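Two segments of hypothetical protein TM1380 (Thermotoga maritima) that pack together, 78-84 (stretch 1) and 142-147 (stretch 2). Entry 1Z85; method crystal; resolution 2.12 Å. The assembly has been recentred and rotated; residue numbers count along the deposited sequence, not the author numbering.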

# COMPACT_ATOMS: atom_id res chain seq x y z
N GLU B 78 15.16 -24.76 12.46
CA GLU B 78 15.18 -23.37 12.89
C GLU B 78 15.27 -22.49 11.64
O GLU B 78 16.24 -22.57 10.87
CB GLU B 78 16.37 -23.10 13.79
CG GLU B 78 16.43 -21.68 14.34
CD GLU B 78 17.62 -21.47 15.26
OE1 GLU B 78 18.71 -22.02 14.96
OE2 GLU B 78 17.46 -20.75 16.28
N LYS B 79 14.25 -21.67 11.42
CA LYS B 79 14.12 -20.89 10.20
C LYS B 79 14.48 -19.41 10.40
O LYS B 79 14.95 -18.78 9.48
CB LYS B 79 12.69 -21.03 9.65
CG LYS B 79 12.59 -21.38 8.15
CD LYS B 79 12.65 -22.87 7.86
CE LYS B 79 12.66 -23.09 6.35
NZ LYS B 79 12.61 -24.53 5.96
N GLU B 80 14.26 -18.86 11.59
CA GLU B 80 14.54 -17.44 11.88
C GLU B 80 14.99 -17.33 13.33
O GLU B 80 14.37 -17.96 14.21
CB GLU B 80 13.29 -16.56 11.67
CG GLU B 80 12.91 -16.24 10.19
CD GLU B 80 11.45 -15.74 10.00
OE1 GLU B 80 11.02 -14.87 10.82
OE2 GLU B 80 10.76 -16.21 9.03
N LYS B 81 16.02 -16.52 13.59
CA LYS B 81 16.46 -16.26 15.00
C LYS B 81 16.06 -14.85 15.42
O LYS B 81 15.74 -14.03 14.57
CB LYS B 81 17.96 -16.53 15.21
N GLU B 82 16.03 -14.60 16.74
CA GLU B 82 15.70 -13.27 17.26
C GLU B 82 16.72 -12.28 16.74
O GLU B 82 17.91 -12.57 16.76
CB GLU B 82 15.65 -13.23 18.80
N PRO B 83 16.25 -11.12 16.26
CA PRO B 83 17.20 -10.14 15.72
C PRO B 83 17.91 -9.39 16.85
O PRO B 83 17.34 -9.19 17.93
CB PRO B 83 16.29 -9.19 14.94
CG PRO B 83 15.04 -9.22 15.71
CD PRO B 83 14.87 -10.62 16.24
N THR B 84 19.15 -8.96 16.60
CA THR B 84 19.89 -8.16 17.56
C THR B 84 19.36 -6.74 17.62
O THR B 84 19.28 -6.18 18.71
CB THR B 84 21.37 -8.07 17.25
OG1 THR B 84 21.72 -9.11 16.33
CG2 THR B 84 22.19 -8.19 18.53
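Stretch 2, residues 142-147: CKRYLF

Stretch 2 lies on stretch 1 as one irregular segment against another, with neither forming a regular helix or strand across the contact. The end-to-end directions of the touching parts, Lys79 to Pro83 and Lys143 to Leu146, are 49° apart. Lys143 is the first residue after a helix to leave helical phi/psi. The nearest CA atoms across the stretches are those of Glu80 and Leu146, 6.0 Å apart.

Glu80 points toward stretch 2 and its carboxylate binds two successive backbone amides. Both its oxygens are acceptors and both N-H groups face them, so one side chain serves both. Tyr145 N donates to Glu80 OE2 at 2.9 Å, and Leu146 N donates to Glu80 OE1 at 3.2 Å. The first bond is the shorter and the straighter, at 167° against 151°. Water 1 donates to Glu80 OE2 at 2.7 Å and makes a weak hydrogen bond to Lys143 O at 3.5 Å.

Lys79 covers one face of the Tyr145 ring, with Lys79 CG 3.7 Å from the ring centroid in a CH-pi contact. The end of the lysine then leads away. Glu80 OE2 lies at the ring edge, 3.5 Å from Tyr145 CD1.

Leu146 adopts chi1 t and chi2 p. Leu146 CD2 lies 3.7 Å from Lys81 O and 4.3 Å from Pro83 CD. Arg144 points away, and Arg144 NE donates to Leu146 O at 3.1 Å.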

# COMPACT_ATOMS: atom_id res chain seq x y z
N CYS B 142 2.68 -14.88 4.87
CA CYS B 142 4.00 -14.34 4.47
C CYS B 142 5.14 -15.30 4.72
O CYS B 142 6.29 -14.97 4.41
CB CYS B 142 4.30 -13.02 5.20
SG CYS B 142 3.32 -11.76 4.53
N LYS B 143 4.80 -16.46 5.29
CA LYS B 143 5.74 -17.49 5.70
C LYS B 143 6.79 -16.91 6.62
O LYS B 143 8.00 -17.02 6.41
CB LYS B 143 6.35 -18.19 4.48
CG LYS B 143 5.32 -18.66 3.44
CD LYS B 143 4.49 -19.87 3.87
CE LYS B 143 3.99 -20.74 2.63
NZ LYS B 143 2.49 -20.62 2.34
N ARG B 144 6.30 -16.26 7.66
CA ARG B 144 7.14 -15.64 8.66
C ARG B 144 7.13 -16.49 9.93
O ARG B 144 6.12 -16.53 10.63
CB ARG B 144 6.67 -14.22 8.88
CG ARG B 144 7.41 -13.55 9.95
CD ARG B 144 7.33 -12.07 9.86
NE ARG B 144 8.02 -11.57 11.04
CZ ARG B 144 7.95 -10.35 11.54
NH1 ARG B 144 7.19 -9.39 10.98
NH2 ARG B 144 8.65 -10.09 12.63
N TYR B 145 8.25 -17.16 10.22
CA TYR B 145 8.34 -18.20 11.23
C TYR B 145 8.46 -17.66 12.65
O TYR B 145 8.07 -18.33 13.62
CB TYR B 145 9.51 -19.16 10.92
CG TYR B 145 9.25 -19.93 9.67
CD1 TYR B 145 9.57 -19.40 8.43
CD2 TYR B 145 8.67 -21.18 9.71
CE1 TYR B 145 9.32 -20.11 7.25
CE2 TYR B 145 8.42 -21.90 8.55
CZ TYR B 145 8.75 -21.36 7.32
OH TYR B 145 8.48 -22.04 6.17
N LEU B 146 9.03 -16.46 12.76
CA LEU B 146 9.15 -15.78 14.04
C LEU B 146 8.19 -14.61 14.01
O LEU B 146 8.39 -13.67 13.29
CB LEU B 146 10.61 -15.32 14.29
CG LEU B 146 10.83 -14.51 15.59
CD1 LEU B 146 10.57 -15.31 16.88
CD2 LEU B 146 12.21 -13.91 15.65
N PHE B 147 7.11 -14.70 14.78
CA PHE B 147 6.01 -13.73 14.69
C PHE B 147 6.45 -12.50 15.47
O PHE B 147 7.18 -12.66 16.46
CB PHE B 147 4.73 -14.32 15.35
CG PHE B 147 4.06 -15.48 14.59
CD1 PHE B 147 4.58 -15.99 13.41
CD2 PHE B 147 2.93 -16.07 15.10
CE1 PHE B 147 3.97 -17.07 12.76
CE2 PHE B 147 2.30 -17.15 14.44
CZ PHE B 147 2.81 -17.63 13.28
O HOH W 1 10.29 -14.46 7.03